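Side-chain contacts in invasin ipaB (Shigella flexneri, PDB 3U0C), which forms, with its partner translocator, a pore in the host membrane through which type III effector proteins pass into the cytosol of target cells: residues I98-L101 and L102-E106; R110-E113 and K114-K118; T186-S189 and M190-E193. One frame throughout, in Å; residues are numbered along the deposited sequence.

All three are surface contacts, local i to i+4 arrangements on the long antiparallel helical hairpin. Contacts 1 and 2 follow each other on helix 71-141, their centres about 18 Å apart, while contact 3 sits on helix 150-197. Contacts 1 and 3 face each other, with centres about 11 Å apart, and touch through I98 and L192, L101 and Q191, and K188 with E104 and T105. L101 is the one buried residue among those that touch in the three contacts. Contact 1 sets a backbone carbonyl oxygen that accepts two bonds from one threonine beside apolar packing; contact 2 adds an aliphatic chain over a tyrosine face; contact 3 is the most polar, with a carboxylate-amide bond between side chains.

Contact 1: residues I98-L101 and L102-E106; sequences INTL and LSETE
The carbonyl oxygen of L101 is gripped twice by T105, one turn further along the helix. The backbone N of T105 donates to L101 O at 2.7 Å with an N-H...O angle of 157°, and the hydroxyl OG1 adds a weak bond to the same L101 O at 3.2 Å. The hydroxyl reaches back because OG1 of T105 lies beside its own backbone N (chi1 -79°), on the side facing the preceding turn. The same i to i+4 ladder continues with L102 N on I98 O at 2.9 Å and S103 N on N99 O at 3.0 Å. On another flank T100 and E104 lie side by side and point the same way. The methyl CG2 of T100 meets the carboxylate oxygen OE2 of E104 at 3.4 Å, a van der Waals approach of the methyl to the carboxylate, at the end of a glutamate chain that runs extended beyond CG. The hydroxyl of T100 is turned the other way, to the carbonyl oxygen of D96, and T105 O in turn receives the hydroxyl of T109, so threonines bonding back to the preceding turn recur along this helix. L101 is buried, and its methyl CD2 comes to 4.2 Å from OE1 of E104. The neighbouring helix 150-197 covers this side: I98 rests on L192, L101 on Q191, and both E104 and T105 on K188. I98, L101 and T105, spaced by three and then four residues toward the partner helix, follow the heptad-like pattern of one arm of an antiparallel coiled-coil hairpin.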
loop_
_atom_site.group_PDB
_atom_site.type_symbol
_atom_site.label_atom_id
_atom_site.label_comp_id
_atom_site.label_asym_id
_atom_site.label_seq_id
_atom_site.Cartn_x
_atom_site.Cartn_y
_atom_site.Cartn_z
ATOM N N ILE A 98 2.089 -3.162 -13.628
ATOM C CA ILE A 98 2.505 -1.830 -13.222
ATOM C C ILE A 98 1.301 -0.916 -12.969
ATOM O O ILE A 98 1.290 -0.160 -11.999
ATOM C CB ILE A 98 3.408 -1.168 -14.274
ATOM C CG1 ILE A 98 4.791 -1.802 -14.266
ATOM C CG2 ILE A 98 3.492 0.334 -14.079
ATOM C CD1 ILE A 98 5.350 -2.037 -12.934
ATOM N N ASN A 99 0.304 -0.987 -13.850
ATOM C CA ASN A 99 -0.906 -0.176 -13.715
ATOM C C ASN A 99 -1.672 -0.532 -12.446
ATOM O O ASN A 99 -2.173 0.338 -11.726
ATOM C CB ASN A 99 -1.817 -0.353 -14.923
ATOM C CG ASN A 99 -1.296 0.363 -16.144
ATOM O OD1 ASN A 99 -0.417 1.223 -16.044
ATOM N ND2 ASN A 99 -1.834 0.015 -17.312
ATOM N N THR A 100 -1.743 -1.825 -12.180
ATOM C CA THR A 100 -2.378 -2.325 -10.990
ATOM C C THR A 100 -1.607 -1.874 -9.749
ATOM O O THR A 100 -2.191 -1.263 -8.835
ATOM C CB THR A 100 -2.499 -3.852 -11.066
ATOM O OG1 THR A 100 -3.376 -4.179 -12.144
ATOM C CG2 THR A 100 -3.085 -4.416 -9.775
ATOM N N LEU A 101 -0.301 -2.134 -9.727
ATOM C CA LEU A 101 0.508 -1.764 -8.566
ATOM C C LEU A 101 0.381 -0.274 -8.284
ATOM O O LEU A 101 0.203 0.125 -7.148
ATOM C CB LEU A 101 1.975 -2.151 -8.736
ATOM C CG LEU A 101 2.293 -3.634 -8.496
ATOM C CD1 LEU A 101 3.613 -4.047 -9.149
ATOM C CD2 LEU A 101 2.286 -3.969 -7.014
ATOM N N LEU A 102 0.443 0.532 -9.338
ATOM C CA LEU A 102 0.329 1.970 -9.220
ATOM C C LEU A 102 -0.992 2.368 -8.565
ATOM O O LEU A 102 -1.010 3.095 -7.576
ATOM C CB LEU A 102 0.439 2.629 -10.590
ATOM C CG LEU A 102 0.149 4.124 -10.649
ATOM C CD1 LEU A 102 0.966 4.857 -9.603
ATOM C CD2 LEU A 102 0.421 4.692 -12.050
ATOM N N SER A 103 -2.091 1.909 -9.150
ATOM C CA SER A 103 -3.414 2.219 -8.643
ATOM C C SER A 103 -3.549 1.764 -7.185
ATOM O O SER A 103 -4.055 2.504 -6.330
ATOM C CB SER A 103 -4.463 1.548 -9.522
ATOM O OG SER A 103 -5.664 1.335 -8.812
ATOM N N GLU A 104 -3.083 0.547 -6.909
ATOM C CA GLU A 104 -3.103 -0.016 -5.562
ATOM C C GLU A 104 -2.298 0.834 -4.587
ATOM O O GLU A 104 -2.729 1.094 -3.455
ATOM C CB GLU A 104 -2.573 -1.448 -5.557
ATOM C CG GLU A 104 -3.329 -2.380 -6.484
ATOM C CD GLU A 104 -2.962 -3.842 -6.297
ATOM O OE1 GLU A 104 -1.790 -4.141 -5.995
ATOM O OE2 GLU A 104 -3.858 -4.696 -6.445
ATOM N N THR A 105 -1.123 1.254 -5.035
ATOM C CA THR A 105 -0.269 2.122 -4.247
ATOM C C THR A 105 -0.949 3.462 -3.921
ATOM O O THR A 105 -0.850 3.950 -2.800
ATOM C CB THR A 105 1.101 2.319 -4.912
ATOM O OG1 THR A 105 1.912 1.168 -4.655
ATOM C CG2 THR A 105 1.800 3.545 -4.385
ATOM N N GLU A 106 -1.649 4.039 -4.893
ATOM C CA GLU A 106 -2.363 5.293 -4.669
ATOM C C GLU A 106 -3.496 5.156 -3.665
ATOM O O GLU A 106 -3.723 6.055 -2.851
ATOM C CB GLU A 106 -2.907 5.832 -5.984
ATOM C CG GLU A 106 -1.821 6.418 -6.853
ATOM C CD GLU A 106 -2.280 6.699 -8.253
ATOM O OE1 GLU A 106 -3.287 6.097 -8.684
ATOM O OE2 GLU A 106 -1.627 7.528 -8.925
#

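Contact 2: residues R110-E113 and K114-K118; sequences RDYE and KQINK
This turn of helix 71-141 belongs to the coiled-coil hairpin of the translocator's N-terminal region, and its side-chain contact is an i to i+4 tyrosine-isoleucine pair, Y112 with I116. The methylene CG1 of I116 stands over the centre of the Y112 ring, 4.2 Å from its centroid and only 8° off the ring normal, a CH-pi contact made squarely on the face. At the end of the same branch, the methyl CD1 of I116 lies 4.2 Å from CZ of Y112, so the aliphatic chain runs across the ring toward its phenolic end. The ring gets there because CG of Y112 is turned opposite the backbone nitrogen (chi1 -169°), which carries it forward along the helix, while I116 folds CG1 back toward the preceding turn. Beneath the pair the i to i+4 backbone ladder runs unbroken through the turn, with I116 N bonded to Y112 O at 2.9 Å. The charged ends of D111 and K114 stay apart, with D111 OD1 6.5 Å from K114 NZ. Y112 and I116 both touch T178 of helix 150-197, and Q115 meets I174 and I181 there. The result is an i to i+4 CH-pi pair on one face of a long helix, set beside T178 of the other arm of the antiparallel coiled-coil hairpin.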
loop_
_atom_site.group_PDB
_atom_site.type_symbol
_atom_site.label_atom_id
_atom_site.label_comp_id
_atom_site.label_asym_id
_atom_site.label_seq_id
_atom_site.Cartn_x
_atom_site.Cartn_y
_atom_site.Cartn_z
ATOM N N ARG A 110 -3.671 6.986 0.083
ATOM C CA ARG A 110 -4.839 7.680 0.600
ATOM C C ARG A 110 -5.294 7.106 1.941
ATOM O O ARG A 110 -5.659 7.859 2.851
ATOM C CB ARG A 110 -5.982 7.640 -0.419
ATOM C CG ARG A 110 -5.806 8.596 -1.587
ATOM C CD ARG A 110 -7.085 8.699 -2.432
ATOM N NE ARG A 110 -7.465 7.407 -3.019
ATOM C CZ ARG A 110 -7.044 6.968 -4.205
ATOM N NH1 ARG A 110 -6.239 7.716 -4.948
ATOM N NH2 ARG A 110 -7.432 5.786 -4.653
ATOM N N ASP A 111 -5.257 5.781 2.064
ATOM C CA ASP A 111 -5.667 5.116 3.296
ATOM C C ASP A 111 -4.733 5.477 4.430
ATOM O O ASP A 111 -5.159 5.744 5.548
ATOM C CB ASP A 111 -5.672 3.601 3.131
ATOM C CG ASP A 111 -6.787 3.118 2.240
ATOM O OD1 ASP A 111 -7.796 3.842 2.088
ATOM O OD2 ASP A 111 -6.655 2.010 1.700
ATOM N N TYR A 112 -3.446 5.468 4.124
ATOM C CA TYR A 112 -2.417 5.806 5.092
ATOM C C TYR A 112 -2.610 7.207 5.666
ATOM O O TYR A 112 -2.521 7.400 6.860
ATOM C CB TYR A 112 -1.060 5.729 4.425
ATOM C CG TYR A 112 0.105 5.797 5.370
ATOM C CD1 TYR A 112 0.289 4.831 6.353
ATOM C CD2 TYR A 112 1.049 6.809 5.259
ATOM C CE1 TYR A 112 1.375 4.876 7.192
ATOM C CE2 TYR A 112 2.139 6.859 6.095
ATOM C CZ TYR A 112 2.293 5.893 7.059
ATOM O OH TYR A 112 3.379 5.945 7.889
ATOM N N GLU A 113 -2.844 8.167 4.779
ATOM C CA GLU A 113 -3.054 9.563 5.126
ATOM C C GLU A 113 -4.314 9.726 5.953
ATOM O O GLU A 113 -4.315 10.433 6.963
ATOM C CB GLU A 113 -3.175 10.403 3.856
ATOM C CG GLU A 113 -1.872 10.618 3.126
ATOM C CD GLU A 113 -2.061 11.162 1.712
ATOM O OE1 GLU A 113 -3.218 11.281 1.245
ATOM O OE2 GLU A 113 -1.041 11.464 1.055
ATOM N N LYS A 114 -5.387 9.080 5.510
ATOM C CA LYS A 114 -6.641 9.105 6.241
ATOM C C LYS A 114 -6.478 8.570 7.670
ATOM O O LYS A 114 -7.019 9.144 8.629
ATOM C CB LYS A 114 -7.712 8.327 5.485
ATOM C CG LYS A 114 -8.942 8.004 6.321
ATOM C CD LYS A 114 -10.088 7.473 5.463
ATOM C CE LYS A 114 -11.423 7.529 6.219
ATOM N NZ LYS A 114 -12.524 6.960 5.369
ATOM N N GLN A 115 -5.727 7.484 7.812
ATOM C CA GLN A 115 -5.503 6.862 9.109
ATOM C C GLN A 115 -4.590 7.684 10.011
ATOM O O GLN A 115 -4.816 7.751 11.216
ATOM C CB GLN A 115 -4.936 5.458 8.968
ATOM C CG GLN A 115 -5.935 4.451 8.472
ATOM C CD GLN A 115 -7.127 4.336 9.386
ATOM O OE1 GLN A 115 -6.983 4.251 10.614
ATOM N NE2 GLN A 115 -8.318 4.341 8.801
ATOM N N ILE A 116 -3.546 8.268 9.422
ATOM C CA ILE A 116 -2.657 9.188 10.129
ATOM C C ILE A 116 -3.435 10.372 10.709
ATOM O O ILE A 116 -3.244 10.746 11.877
ATOM C CB ILE A 116 -1.527 9.698 9.211
ATOM C CG1 ILE A 116 -0.536 8.571 8.897
ATOM C CG2 ILE A 116 -0.809 10.864 9.866
ATOM C CD1 ILE A 116 0.364 8.194 10.038
ATOM N N ASN A 117 -4.329 10.954 9.916
ATOM C CA ASN A 117 -5.188 12.010 10.451
ATOM C C ASN A 117 -6.078 11.504 11.580
ATOM O O ASN A 117 -6.230 12.177 12.601
ATOM C CB ASN A 117 -6.049 12.656 9.368
ATOM C CG ASN A 117 -7.116 13.576 9.949
ATOM O OD1 ASN A 117 -6.801 14.622 10.550
ATOM N ND2 ASN A 117 -8.388 13.189 9.792
ATOM N N LYS A 118 -6.666 10.328 11.389
ATOM C CA LYS A 118 -7.509 9.706 12.407
ATOM C C LYS A 118 -6.752 9.500 13.719
ATOM O O LYS A 118 -7.311 9.659 14.811
ATOM C CB LYS A 118 -8.065 8.364 11.912
ATOM C CG LYS A 118 -9.175 8.498 10.899
ATOM C CD LYS A 118 -9.982 7.228 10.789
ATOM C CE LYS A 118 -11.042 7.340 9.702
ATOM N NZ LYS A 118 -12.264 8.109 10.100
#

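Contact 3: residues T186-S189 and M190-E193; sequences TDKS and MQLE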
loop_
_atom_site.group_PDB
_atom_site.type_symbol
_atom_site.label_atom_id
_atom_site.label_comp_id
_atom_site.label_asym_id
_atom_site.label_seq_id
_atom_site.Cartn_x
_atom_site.Cartn_y
_atom_site.Cartn_z
ATOM N N THR A 186 4.928 -1.366 1.621
ATOM C CA THR A 186 6.170 -2.094 1.475
ATOM C C THR A 186 5.984 -3.355 0.627
ATOM O O THR A 186 6.815 -3.641 -0.237
ATOM C CB THR A 186 6.820 -2.421 2.834
ATOM O OG1 THR A 186 7.071 -1.204 3.537
ATOM C CG2 THR A 186 8.153 -3.120 2.636
ATOM N N ASP A 187 4.892 -4.091 0.836
ATOM C CA ASP A 187 4.629 -5.232 -0.035
ATOM C C ASP A 187 4.546 -4.818 -1.498
ATOM O O ASP A 187 4.924 -5.585 -2.384
ATOM C CB ASP A 187 3.337 -5.974 0.308
ATOM C CG ASP A 187 3.043 -7.100 -0.692
ATOM O OD1 ASP A 187 3.695 -8.159 -0.578
ATOM O OD2 ASP A 187 2.203 -6.916 -1.602
ATOM N N LYS A 188 4.018 -3.627 -1.757
ATOM C CA LYS A 188 3.886 -3.175 -3.135
ATOM C C LYS A 188 5.254 -2.908 -3.740
ATOM O O LYS A 188 5.462 -3.119 -4.936
ATOM C CB LYS A 188 2.968 -1.962 -3.251
ATOM C CG LYS A 188 1.525 -2.260 -2.850
ATOM C CD LYS A 188 1.019 -3.542 -3.499
ATOM C CE LYS A 188 -0.360 -3.924 -3.011
ATOM N NZ LYS A 188 -0.363 -4.251 -1.541
ATOM N N SER A 189 6.202 -2.480 -2.918
ATOM C CA SER A 189 7.540 -2.246 -3.428
ATOM C C SER A 189 8.268 -3.577 -3.663
ATOM O O SER A 189 9.090 -3.689 -4.562
ATOM C CB SER A 189 8.331 -1.292 -2.525
ATOM O OG SER A 189 9.154 -1.991 -1.614
ATOM N N MET A 190 7.938 -4.591 -2.872
ATOM C CA MET A 190 8.481 -5.929 -3.100
ATOM C C MET A 190 7.909 -6.548 -4.364
ATOM O O MET A 190 8.648 -7.115 -5.163
ATOM C CB MET A 190 8.199 -6.860 -1.923
ATOM C CG MET A 190 8.993 -6.529 -0.677
ATOM S SD MET A 190 8.386 -7.397 0.778
ATOM C CE MET A 190 7.601 -6.088 1.706
ATOM N N GLN A 191 6.592 -6.455 -4.534
ATOM C CA GLN A 191 5.943 -6.969 -5.733
ATOM C C GLN A 191 6.542 -6.327 -6.977
ATOM O O GLN A 191 6.707 -6.995 -8.004
ATOM C CB GLN A 191 4.442 -6.709 -5.726
ATOM C CG GLN A 191 3.620 -7.511 -4.716
ATOM C CD GLN A 191 2.147 -7.513 -5.084
ATOM O OE1 GLN A 191 1.798 -7.691 -6.245
ATOM N NE2 GLN A 191 1.284 -7.302 -4.110
ATOM N N LEU A 192 6.846 -5.034 -6.886
ATOM C CA LEU A 192 7.403 -4.303 -8.016
ATOM C C LEU A 192 8.778 -4.841 -8.401
ATOM O O LEU A 192 9.042 -5.084 -9.573
ATOM C CB LEU A 192 7.486 -2.802 -7.746
ATOM C CG LEU A 192 8.099 -1.973 -8.884
ATOM C CD1 LEU A 192 7.398 -2.246 -10.210
ATOM C CD2 LEU A 192 8.064 -0.494 -8.556
ATOM N N GLU A 193 9.647 -5.008 -7.405
ATOM C CA GLU A 193 10.955 -5.623 -7.622
ATOM C C GLU A 193 10.836 -7.023 -8.253
ATOM O O GLU A 193 11.590 -7.370 -9.143
ATOM C CB GLU A 193 11.734 -5.709 -6.309
ATOM C CG GLU A 193 13.196 -6.090 -6.466
ATOM C CD GLU A 193 14.018 -5.778 -5.224
ATOM O OE1 GLU A 193 13.442 -5.783 -4.105
ATOM O OE2 GLU A 193 15.236 -5.509 -5.359
#
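The carboxylate of D187 and the amide of Q191 are the flat groups here, their planes turned 61° against each other, and they meet at an oxygen and an N-H rather than face to face. Q191 NE2 donates to D187 OD2 at 2.7 Å, with an N-H...O angle of 179°. OD2 lies in the plane of the amide, and the N-H arrives nearly along the C-O axis of the carboxylate. CG of Q191 also sits 3.5 Å from D187 OD2. With its CG opposite the backbone N (chi1 176°), D187 holds its carboxylate forward along the helix, and the glutamine chain crosses it at a slant. The aliphatic part of K188 runs alongside the amide, CD standing 3.8 Å from Q191 NE2. K188 NZ makes a long salt bridge to D187 OD2 and a weak hydrogen bond to the carbonyl oxygen of K184, so OD2 has both an amide and an ammonium near it, which would probably favour the charged carboxylate. The other end of the amide, OE1 of Q191, takes a weak hydrogen bond from K97, reaching across from the facing arm of the antiparallel coiled-coil hairpin; K188 also packs on L108 of that arm. On another flank T186 O accepts two bonds, from M190 N at 3.0 Å and from S189 OG at 3.2 Å, both in its carbonyl plane, the serine hydroxyl using a lone pair. The chain of M190 bends at its last torsion and brings the methyl CE to 3.2 Å from CG2 of T186, shorter than normal carbon-carbon contact, so the placing of this methyl is doubtful. The hydroxyl of T186 is turned to the carbonyl oxygen of H182.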